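Local coordinates for protein FAD-dependent oxidoreductase (Actinomadura kijaniata, PDB 3M9V) that probably catalyses a flavin-dependent oxidation of a dTDP-linked sugar in the biosynthesis of D-kijanose, a sugar linked to kijanimicin, at residues V91-A96 with A274-V279; K146-A151 with T224-F229; P199-T202 with G207-V210; E283-P288 with S360-A365. All blocks are in the same frame, centred on the assembly; numbering follows the deposited sequence.

Contact 1: residues V91-A96 with A274-V279; sequences VARADA and AYDTAV
Arg93 reaches Asp276 by a side chain that leaves its helix with CG anti to the carbonyl carbon (chi1 -68°) and then bends at chi3. Asp276 sets out the same way, with CG beside its own backbone N, and CB already directed at the other helix. The two side chains cross at about a right angle. They form a salt bridge, NH2 of Arg93 lying 2.7 Å from OD2 of Asp276. This is not the paired, coplanar form of the bridge. The guanidinium and carboxylate planes are 54° apart, and OD2 sits over one face of the guanidinium, with CZ of Arg93 3.3 Å from OD2. A water accepts a weak hydrogen bond from Arg93 NE at 2.9 Å. It lies so close to Asp276 OD2 that a water bridge there is doubtful. In an enzyme of the acyl-CoA dehydrogenase family, the salt bridge ties helix 81-94 of the N-terminal helical domain to helix 264-283 of the C-terminal one. It lies at the protein surface, so solvent probably weakens the attraction between the charges. The other carboxylate oxygen of Asp276, OD1, is held by Gln272 NE2, one turn earlier in the same helix. Gln272 also packs on Arg93. On the buried side of helix 264-283, Ala274 and Ala278 pack on helix 329-362.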
loop_
_atom_site.group_PDB
_atom_site.type_symbol
_atom_site.label_atom_id
_atom_site.label_comp_id
_atom_site.label_asym_id
_atom_site.label_seq_id
_atom_site.Cartn_x
_atom_site.Cartn_y
_atom_site.Cartn_z
ATOM N N VAL A 91 -19.448 0.526 22.114
ATOM C CA VAL A 91 -18.629 0.703 23.316
ATOM C C VAL A 91 -17.200 1.146 22.979
ATOM O O VAL A 91 -16.633 2.023 23.634
ATOM C CB VAL A 91 -18.654 -0.539 24.252
ATOM C CG1 VAL A 91 -17.703 -0.391 25.458
ATOM C CG2 VAL A 91 -20.070 -0.798 24.770
ATOM N N ALA A 92 -16.609 0.531 21.958
ATOM C CA ALA A 92 -15.242 0.862 21.572
ATOM C C ALA A 92 -15.079 2.311 21.102
ATOM O O ALA A 92 -14.012 2.892 21.304
ATOM C CB ALA A 92 -14.728 -0.119 20.523
ATOM N N ARG A 93 -16.104 2.902 20.496
ATOM C CA ARG A 93 -15.964 4.306 20.123
ATOM C C ARG A 93 -15.797 5.131 21.375
ATOM O O ARG A 93 -15.203 6.186 21.304
ATOM C CB ARG A 93 -17.206 4.866 19.423
ATOM C CG ARG A 93 -17.364 4.223 18.096
ATOM C CD ARG A 93 -18.706 4.534 17.496
ATOM N NE ARG A 93 -18.834 5.978 17.381
ATOM C CZ ARG A 93 -19.681 6.540 16.534
ATOM N NH1 ARG A 93 -20.432 5.786 15.738
ATOM N NH2 ARG A 93 -19.757 7.858 16.497
ATOM N N ALA A 94 -16.323 4.667 22.505
ATOM C CA ALA A 94 -16.050 5.321 23.783
ATOM C C ALA A 94 -14.741 4.895 24.461
ATOM O O ALA A 94 -13.993 5.759 24.942
ATOM C CB ALA A 94 -17.245 5.131 24.696
ATOM N N ASP A 95 -14.433 3.593 24.492
ATOM C CA ASP A 95 -13.151 3.193 25.036
ATOM C C ASP A 95 -12.943 1.736 24.620
ATOM O O ASP A 95 -13.773 0.859 24.877
ATOM C CB ASP A 95 -13.154 3.250 26.585
ATOM C CG ASP A 95 -11.853 2.711 27.176
ATOM O OD1 ASP A 95 -11.777 1.716 27.952
ATOM O OD2 ASP A 95 -10.835 3.344 26.831
ATOM N N ALA A 96 -11.835 1.495 23.950
ATOM C CA ALA A 96 -11.603 0.188 23.349
ATOM C C ALA A 96 -11.257 -0.861 24.411
ATOM O O ALA A 96 -11.630 -2.027 24.239
ATOM C CB ALA A 96 -10.428 0.325 22.384
ATOM N N ALA A 274 -11.776 7.322 15.391
ATOM C CA ALA A 274 -10.717 8.121 14.775
ATOM C C ALA A 274 -11.235 9.017 13.644
ATOM O O ALA A 274 -10.968 10.213 13.575
ATOM C CB ALA A 274 -9.560 7.215 14.269
ATOM N N TYR A 275 -12.041 8.450 12.760
ATOM C CA TYR A 275 -12.578 9.198 11.639
ATOM C C TYR A 275 -13.456 10.351 12.154
ATOM O O TYR A 275 -13.329 11.478 11.664
ATOM C CB TYR A 275 -13.440 8.254 10.829
ATOM C CG TYR A 275 -14.016 8.836 9.559
ATOM C CD1 TYR A 275 -13.263 9.673 8.735
ATOM C CD2 TYR A 275 -15.303 8.540 9.165
ATOM C CE1 TYR A 275 -13.803 10.197 7.546
ATOM C CE2 TYR A 275 -15.837 9.028 7.970
ATOM C CZ TYR A 275 -15.081 9.826 7.164
ATOM O OH TYR A 275 -15.668 10.283 6.003
ATOM N N ASP A 276 -14.336 10.045 13.114
ATOM C CA ASP A 276 -15.252 11.036 13.681
ATOM C C ASP A 276 -14.510 12.203 14.302
ATOM O O ASP A 276 -14.938 13.348 14.158
ATOM C CB ASP A 276 -16.090 10.417 14.797
ATOM C CG ASP A 276 -17.159 9.509 14.244
ATOM O OD1 ASP A 276 -17.394 9.476 13.023
ATOM O OD2 ASP A 276 -17.709 8.754 15.049
ATOM N N THR A 277 -13.427 11.896 15.006
ATOM C CA THR A 277 -12.498 12.890 15.551
ATOM C C THR A 277 -11.824 13.771 14.511
ATOM O O THR A 277 -11.762 15.002 14.668
ATOM C CB THR A 277 -11.391 12.209 16.387
ATOM O OG1 THR A 277 -12.028 11.450 17.415
ATOM C CG2 THR A 277 -10.525 13.235 17.074
ATOM N N ALA A 278 -11.332 13.136 13.452
ATOM C CA ALA A 278 -10.691 13.858 12.362
ATOM C C ALA A 278 -11.674 14.787 11.660
ATOM O O ALA A 278 -11.350 15.947 11.440
ATOM C CB ALA A 278 -10.056 12.929 11.347
ATOM N N VAL A 279 -12.868 14.299 11.346
ATOM C CA VAL A 279 -13.867 15.103 10.639
ATOM C C VAL A 279 -14.271 16.297 11.517
ATOM O O VAL A 279 -14.304 17.428 11.027
ATOM C CB VAL A 279 -15.070 14.204 10.227
ATOM C CG1 VAL A 279 -16.182 14.982 9.529
ATOM C CG2 VAL A 279 -14.572 13.111 9.284
HETATM O O HOH W 1 -17.185 8.307 17.352
#

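Contact 2: residues K146-A151 with T224-F229; sequences KDHHTA and TVDIVF
This is a polar contact between side chains, a histidine-carboxylate hydrogen bond just past strand 141-147. It reaches across to strand 225-234 in the beta domain. His148 ND1 donates to Asp226 OD2 over 3.2 Å. The bond is bent, with an angle of 141° at the hydrogen. The N-H comes at OD2 almost in line with the C-O bond, but OD2 stands out of the imidazole plane. The ring and the carboxylate are almost perpendicular. CG of His148 is anti to its backbone N (chi1 -177°), which brings the ring across to the aspartate, and chi2 (99°) turns its ND1 edge to OD2. Asp226 is buried and has further partners. Its OD2 also forms a salt bridge with Arg168, and its OD1 is hydrogen-bonded to Thr170 OG1. The positive charge of Arg168 probably favours the ionised carboxylate. The chain has left the strand by His148, which opens a type I turn ending at Ala151, closed by a bond from Ala151 N to His148 O. Strand 163-172 runs between the two segments and is antiparallel to both of their strands. The bond therefore spans a middle strand in the beta-sheet structure of the middle domain of acyl-CoA dehydrogenases.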
loop_
_atom_site.group_PDB
_atom_site.type_symbol
_atom_site.label_atom_id
_atom_site.label_comp_id
_atom_site.label_asym_id
_atom_site.label_seq_id
_atom_site.Cartn_x
_atom_site.Cartn_y
_atom_site.Cartn_z
ATOM N N LYS A 146 -3.953 -18.855 27.080
ATOM C CA LYS A 146 -2.568 -19.052 26.678
ATOM C C LYS A 146 -1.613 -19.234 27.849
ATOM O O LYS A 146 -1.546 -18.384 28.747
ATOM C CB LYS A 146 -2.085 -17.872 25.825
ATOM C CG LYS A 146 -0.578 -17.942 25.521
ATOM C CD LYS A 146 -0.253 -17.409 24.140
ATOM C CE LYS A 146 1.193 -16.939 24.033
ATOM N NZ LYS A 146 1.103 -15.472 23.782
ATOM N N ASP A 147 -0.891 -20.349 27.813
ATOM C CA ASP A 147 0.113 -20.635 28.818
ATOM C C ASP A 147 1.207 -19.587 28.820
ATOM O O ASP A 147 1.675 -19.200 27.759
ATOM C CB ASP A 147 0.729 -22.012 28.579
ATOM C CG ASP A 147 -0.082 -23.109 29.215
ATOM O OD1 ASP A 147 -1.001 -22.800 30.002
ATOM O OD2 ASP A 147 0.185 -24.283 28.895
ATOM N N HIS A 148 1.595 -19.118 29.999
ATOM C CA HIS A 148 2.840 -18.381 30.171
ATOM C C HIS A 148 4.057 -19.234 29.785
ATOM O O HIS A 148 4.014 -20.461 29.866
ATOM C CB HIS A 148 2.946 -17.975 31.638
ATOM C CG HIS A 148 4.145 -17.135 31.945
ATOM N ND1 HIS A 148 4.081 -15.761 32.050
ATOM C CD2 HIS A 148 5.441 -17.470 32.157
ATOM C CE1 HIS A 148 5.283 -15.287 32.330
ATOM N NE2 HIS A 148 6.124 -16.304 32.404
ATOM N N HIS A 149 5.176 -18.637 29.380
ATOM C CA HIS A 149 6.243 -19.462 28.796
ATOM C C HIS A 149 6.925 -20.399 29.800
ATOM O O HIS A 149 7.374 -21.492 29.452
ATOM C CB HIS A 149 7.236 -18.618 27.987
ATOM C CG HIS A 149 8.080 -17.705 28.820
ATOM N ND1 HIS A 149 9.219 -18.131 29.469
ATOM C CD2 HIS A 149 7.937 -16.393 29.128
ATOM C CE1 HIS A 149 9.752 -17.118 30.131
ATOM N NE2 HIS A 149 8.994 -16.052 29.939
ATOM N N THR A 150 6.960 -20.005 31.069
ATOM C CA THR A 150 7.508 -20.863 32.121
ATOM C C THR A 150 6.689 -22.089 32.543
ATOM O O THR A 150 7.150 -22.825 33.416
ATOM C CB THR A 150 7.741 -20.095 33.438
ATOM O OG1 THR A 150 6.480 -19.871 34.085
ATOM C CG2 THR A 150 8.470 -18.769 33.219
ATOM N N ALA A 151 5.519 -22.337 31.959
ATOM C CA ALA A 151 4.561 -23.277 32.546
ATOM C C ALA A 151 3.673 -23.970 31.530
ATOM O O ALA A 151 3.261 -23.358 30.551
ATOM C CB ALA A 151 3.658 -22.571 33.552
ATOM N N THR A 224 -5.452 -6.967 31.441
ATOM C CA THR A 224 -5.074 -8.126 30.657
ATOM C C THR A 224 -3.890 -8.808 31.355
ATOM O O THR A 224 -2.770 -8.872 30.848
ATOM C CB THR A 224 -4.910 -7.746 29.163
ATOM O OG1 THR A 224 -6.207 -7.368 28.677
ATOM C CG2 THR A 224 -4.418 -8.940 28.304
ATOM N N VAL A 225 -4.147 -9.318 32.559
ATOM C CA VAL A 225 -3.060 -9.696 33.449
ATOM C C VAL A 225 -2.840 -11.195 33.409
ATOM O O VAL A 225 -3.577 -11.908 32.742
ATOM C CB VAL A 225 -3.373 -9.298 34.891
ATOM C CG1 VAL A 225 -3.530 -7.770 35.017
ATOM C CG2 VAL A 225 -4.590 -10.075 35.425
ATOM N N ASP A 226 -1.827 -11.657 34.128
ATOM C CA ASP A 226 -1.551 -13.079 34.303
ATOM C C ASP A 226 -2.270 -13.701 35.500
ATOM O O ASP A 226 -2.539 -12.993 36.469
ATOM C CB ASP A 226 -0.057 -13.232 34.529
ATOM C CG ASP A 226 0.712 -13.229 33.224
ATOM O OD1 ASP A 226 0.299 -12.565 32.244
ATOM O OD2 ASP A 226 1.717 -13.960 33.174
ATOM N N ILE A 227 -2.605 -14.994 35.439
ATOM C CA ILE A 227 -3.222 -15.619 36.621
ATOM C C ILE A 227 -2.470 -16.925 36.920
ATOM O O ILE A 227 -2.009 -17.590 35.993
ATOM C CB ILE A 227 -4.721 -15.876 36.457
ATOM C CG1 ILE A 227 -4.970 -16.894 35.335
ATOM C CG2 ILE A 227 -5.511 -14.551 36.308
ATOM C CD1 ILE A 227 -6.415 -17.066 34.996
ATOM N N VAL A 228 -2.312 -17.263 38.197
ATOM C CA VAL A 228 -1.423 -18.345 38.626
ATOM C C VAL A 228 -2.168 -19.392 39.448
ATOM O O VAL A 228 -3.008 -19.037 40.282
ATOM C CB VAL A 228 -0.276 -17.801 39.484
ATOM C CG1 VAL A 228 0.769 -18.884 39.748
ATOM C CG2 VAL A 228 0.380 -16.627 38.783
ATOM N N PHE A 229 -1.876 -20.665 39.197
ATOM C CA PHE A 229 -2.581 -21.771 39.830
ATOM C C PHE A 229 -1.487 -22.577 40.527
ATOM O O PHE A 229 -0.547 -23.014 39.876
ATOM C CB PHE A 229 -3.302 -22.688 38.836
ATOM C CG PHE A 229 -3.970 -21.952 37.710
ATOM C CD1 PHE A 229 -5.072 -21.147 37.940
ATOM C CD2 PHE A 229 -3.498 -22.081 36.412
ATOM C CE1 PHE A 229 -5.689 -20.435 36.900
ATOM C CE2 PHE A 229 -4.096 -21.375 35.379
ATOM C CZ PHE A 229 -5.200 -20.558 35.611
#

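Contact 3: residues P199-T202 with G207-V210; sequences PVVT and GFTV
Val201 and Phe208 make the close part of this contact, and both CB atoms are directed across the gap between the segments. Val201 lays its CG2 methyl over one face of the Phe208 ring. The methyl is 3.9 Å from CD1 of Phe208 and 4.1 Å from its CG, so it sits near the root of the ring and not over its middle. The torsions explain the fit. CG2 of Val201 is roughly anti to the backbone N, and the Phe208 ring is likewise anti to its own N (chi1 -176°), which places the ring against the valine methyl. The contact is apolar here, and Val201 is buried.

The other side is looser. Thr202 turns its side chain away and offers its carbonyl, whose O lies 4.0 Å from CD2 of Phe208. The approach to the ring is oblique. That oxygen takes a hydrogen bond from Thr205 OG1, in the short loop between the segments. Thr202 and Phe208 are both partly exposed.

No backbone hydrogen bond joins the two segments. Strand 196-202 pairs with strand 180-187, whereas strand 208-210 pairs with strand 225-234. The ring of Phe208 also meets that of Phe181, with planes at about 55°, and it touches Ile227. Val201 packs on Ile183 and Ile234, so the pair lies within the apolar layer between these strands of the middle domain.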
loop_
_atom_site.group_PDB
_atom_site.type_symbol
_atom_site.label_atom_id
_atom_site.label_comp_id
_atom_site.label_asym_id
_atom_site.label_seq_id
_atom_site.Cartn_x
_atom_site.Cartn_y
_atom_site.Cartn_z
ATOM N N PRO A 199 -11.251 -26.818 33.164
ATOM C CA PRO A 199 -11.697 -26.616 34.532
ATOM C C PRO A 199 -12.203 -25.189 34.732
ATOM O O PRO A 199 -11.685 -24.261 34.107
ATOM C CB PRO A 199 -10.429 -26.861 35.347
ATOM C CG PRO A 199 -9.305 -26.634 34.442
ATOM C CD PRO A 199 -9.791 -26.983 33.059
ATOM N N VAL A 200 -13.200 -24.998 35.592
ATOM C CA VAL A 200 -13.621 -23.648 35.946
ATOM C C VAL A 200 -13.139 -23.380 37.373
ATOM O O VAL A 200 -13.573 -24.087 38.284
ATOM C CB VAL A 200 -15.165 -23.528 35.876
ATOM C CG1 VAL A 200 -15.620 -22.182 36.407
ATOM C CG2 VAL A 200 -15.665 -23.718 34.449
ATOM N N VAL A 201 -12.270 -22.389 37.566
ATOM C CA VAL A 201 -11.789 -21.974 38.880
ATOM C C VAL A 201 -12.481 -20.690 39.336
ATOM O O VAL A 201 -12.745 -19.804 38.528
ATOM C CB VAL A 201 -10.236 -22.011 38.948
ATOM C CG1 VAL A 201 -9.575 -21.534 37.683
ATOM C CG2 VAL A 201 -9.612 -21.396 40.211
ATOM N N THR A 202 -12.854 -20.598 40.609
ATOM C CA THR A 202 -13.500 -19.387 41.094
ATOM C C THR A 202 -12.454 -18.606 41.867
ATOM O O THR A 202 -11.394 -19.108 42.243
ATOM C CB THR A 202 -14.646 -19.662 42.076
ATOM O OG1 THR A 202 -14.059 -20.304 43.216
ATOM C CG2 THR A 202 -15.739 -20.546 41.463
ATOM N N GLY A 207 -4.700 -21.330 46.393
ATOM C CA GLY A 207 -3.699 -21.492 45.340
ATOM C C GLY A 207 -3.852 -20.605 44.108
ATOM O O GLY A 207 -2.976 -20.582 43.238
ATOM N N PHE A 208 -4.952 -19.862 44.041
ATOM C CA PHE A 208 -5.324 -19.066 42.866
ATOM C C PHE A 208 -4.898 -17.621 43.087
ATOM O O PHE A 208 -5.358 -16.997 44.038
ATOM C CB PHE A 208 -6.832 -19.081 42.580
ATOM C CG PHE A 208 -7.199 -18.336 41.316
ATOM C CD1 PHE A 208 -6.719 -18.754 40.084
ATOM C CD2 PHE A 208 -7.970 -17.188 41.359
ATOM C CE1 PHE A 208 -7.031 -18.065 38.921
ATOM C CE2 PHE A 208 -8.290 -16.494 40.205
ATOM C CZ PHE A 208 -7.814 -16.926 38.986
ATOM N N THR A 209 -4.017 -17.086 42.246
ATOM C CA THR A 209 -3.659 -15.669 42.364
ATOM C C THR A 209 -3.887 -14.915 41.052
ATOM O O THR A 209 -3.516 -15.428 39.993
ATOM C CB THR A 209 -2.153 -15.484 42.671
ATOM O OG1 THR A 209 -1.794 -16.302 43.789
ATOM C CG2 THR A 209 -1.903 -14.033 43.065
ATOM N N VAL A 210 -4.494 -13.732 41.136
ATOM C CA VAL A 210 -4.522 -12.786 40.018
ATOM C C VAL A 210 -3.404 -11.758 40.105
ATOM O O VAL A 210 -3.362 -11.049 41.101
ATOM C CB VAL A 210 -5.865 -12.055 39.977
ATOM C CG1 VAL A 210 -5.865 -10.982 38.873
ATOM C CG2 VAL A 210 -6.966 -13.092 39.759
#

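Contact 4: residues E283-P288 with S360-A365; sequences ERRPEP and SLVGGA
Arg285 carries this contact with the two ends of its guanidinium, each of which serves a different backbone carbonyl. NH1 donates to Leu361 O over 3.2 Å, with an angle of 156° at the hydrogen. NH2 donates to Val362 O over 2.8 Å, and this bond is more bent, at 138°. Both oxygens lie at the guanidinium edge and somewhat off its plane. They are used differently. Leu361 O is approached in its carbonyl plane, but the donor at Val362 O is tilted from that plane. The side chain is extended from CG to NE, which lets it span from the loop to the helix end.

Leu361 and Val362 are the last residues of helix 329-362, where carbonyls run out of helical partners. The arginine supplies donors to both, so a side chain from a loop serves carbonyls of the last helical turn. Its positive charge is also likely to be favoured at the negative end of the helix dipole. Gly363 then breaks the helix with a positive phi, and its own O accepts from Ser366 OG. Ser360 OG is bonded to Arg384 of a neighbouring subunit.

The loop holding Arg285 links helices 264-283 and 291-323. Leu361 packs between these two helices, on Leu282 of one and on Leu296 and Ile300 of the other, while Val362 rests on Ala281.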
loop_
_atom_site.group_PDB
_atom_site.type_symbol
_atom_site.label_atom_id
_atom_site.label_comp_id
_atom_site.label_asym_id
_atom_site.label_seq_id
_atom_site.Cartn_x
_atom_site.Cartn_y
_atom_site.Cartn_z
ATOM N N GLU A 283 -13.943 20.319 10.522
ATOM C CA GLU A 283 -15.071 21.236 10.522
ATOM C C GLU A 283 -14.908 22.409 11.479
ATOM O O GLU A 283 -15.610 23.401 11.333
ATOM C CB GLU A 283 -16.364 20.475 10.789
ATOM C CG GLU A 283 -16.342 19.293 9.848
ATOM C CD GLU A 283 -17.687 18.635 9.677
ATOM O OE1 GLU A 283 -18.442 18.491 10.665
ATOM O OE2 GLU A 283 -17.957 18.256 8.520
ATOM N N ARG A 284 -13.984 22.326 12.432
ATOM C CA ARG A 284 -13.858 23.369 13.447
ATOM C C ARG A 284 -12.979 24.481 12.890
ATOM O O ARG A 284 -12.825 25.525 13.514
ATOM C CB ARG A 284 -13.162 22.828 14.699
ATOM C CG ARG A 284 -14.046 22.685 15.909
ATOM C CD ARG A 284 -13.218 22.137 17.066
ATOM N NE ARG A 284 -13.529 20.732 17.330
ATOM C CZ ARG A 284 -12.653 19.727 17.367
ATOM N NH1 ARG A 284 -11.351 19.908 17.170
ATOM N NH2 ARG A 284 -13.090 18.503 17.614
ATOM N N ARG A 285 -12.390 24.265 11.721
ATOM C CA ARG A 285 -11.397 25.218 11.260
ATOM C C ARG A 285 -11.991 26.320 10.389
ATOM O O ARG A 285 -12.894 26.084 9.592
ATOM C CB ARG A 285 -10.241 24.488 10.578
ATOM C CG ARG A 285 -9.459 23.667 11.582
ATOM C CD ARG A 285 -8.416 22.768 10.933
ATOM N NE ARG A 285 -7.805 21.907 11.944
ATOM C CZ ARG A 285 -7.073 20.822 11.702
ATOM N NH1 ARG A 285 -6.836 20.440 10.457
ATOM N NH2 ARG A 285 -6.575 20.118 12.712
ATOM N N PRO A 286 -11.487 27.549 10.547
ATOM C CA PRO A 286 -11.907 28.663 9.694
ATOM C C PRO A 286 -11.589 28.391 8.224
ATOM O O PRO A 286 -12.427 28.631 7.363
ATOM C CB PRO A 286 -11.044 29.831 10.183
ATOM C CG PRO A 286 -9.868 29.192 10.892
ATOM C CD PRO A 286 -10.385 27.900 11.461
ATOM N N GLU A 287 -10.393 27.892 7.934
ATOM C CA GLU A 287 -10.021 27.592 6.555
ATOM C C GLU A 287 -10.717 26.331 6.039
ATOM O O GLU A 287 -10.935 25.379 6.788
ATOM C CB GLU A 287 -8.506 27.428 6.443
ATOM C CG GLU A 287 -7.786 28.731 6.123
ATOM C CD GLU A 287 -7.788 29.708 7.289
ATOM O OE1 GLU A 287 -7.003 29.533 8.251
ATOM O OE2 GLU A 287 -8.589 30.669 7.226
ATOM N N PRO A 288 -11.064 26.330 4.743
ATOM C CA PRO A 288 -11.558 25.152 4.056
ATOM C C PRO A 288 -10.376 24.185 3.912
ATOM O O PRO A 288 -9.227 24.623 3.862
ATOM C CB PRO A 288 -11.981 25.699 2.686
ATOM C CG PRO A 288 -11.782 27.166 2.731
ATOM C CD PRO A 288 -10.759 27.413 3.797
ATOM N N SER A 360 -2.782 12.437 10.220
ATOM C CA SER A 360 -2.405 13.377 9.172
ATOM C C SER A 360 -3.468 14.472 9.011
ATOM O O SER A 360 -3.091 15.608 8.752
ATOM C CB SER A 360 -2.225 12.671 7.828
ATOM O OG SER A 360 -1.187 11.725 7.968
ATOM N N LEU A 361 -4.763 14.172 9.127
ATOM C CA LEU A 361 -5.780 15.216 9.047
ATOM C C LEU A 361 -5.742 16.215 10.205
ATOM O O LEU A 361 -5.889 17.417 9.999
ATOM C CB LEU A 361 -7.180 14.609 8.984
ATOM C CG LEU A 361 -7.361 13.811 7.688
ATOM C CD1 LEU A 361 -8.578 12.914 7.701
ATOM C CD2 LEU A 361 -7.436 14.858 6.577
ATOM N N VAL A 362 -5.692 15.737 11.442
ATOM C CA VAL A 362 -5.616 16.615 12.591
ATOM C C VAL A 362 -4.277 17.354 12.698
ATOM O O VAL A 362 -4.289 18.501 13.127
ATOM C CB VAL A 362 -5.834 15.807 13.869
ATOM C CG1 VAL A 362 -5.635 16.720 15.088
ATOM C CG2 VAL A 362 -7.220 15.175 13.820
ATOM N N GLY A 363 -3.165 16.718 12.342
ATOM C CA GLY A 363 -1.818 17.269 12.436
ATOM C C GLY A 363 -1.237 17.165 13.842
ATOM O O GLY A 363 -1.731 16.356 14.624
ATOM N N GLY A 364 -0.269 18.024 14.181
ATOM C CA GLY A 364 0.619 17.887 15.337
ATOM C C GLY A 364 -0.017 17.751 16.708
ATOM O O GLY A 364 0.502 17.043 17.582
ATOM N N ALA A 365 -1.188 18.357 16.897
ATOM C CA ALA A 365 -1.918 18.167 18.158
ATOM C C ALA A 365 -2.181 16.693 18.456
ATOM O O ALA A 365 -2.277 16.325 19.604
ATOM C CB ALA A 365 -3.240 18.921 18.160
#

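How the contacts relate
The four contacts divide between helical and beta parts of the chain. Contacts 1 and 4 share helix 264-283 or the loop after it, and they touch through Ala278. Both use an arginine. Contact 1 pairs it with a carboxylate at the surface. Contact 4 is partly buried, but its arginine is exposed and binds main-chain carbonyls at a helix end. Contacts 2 and 3 are partly buried in the middle domain. Neighbouring strands 208-210 and 225-234 join them, and the rings of Phe229 and Phe208 meet there. Contact 2 is polar, around a buried aspartate, whereas contact 3 is apolar. Contacts 3 and 4 lie farthest apart, with centres about 50 Å from each other.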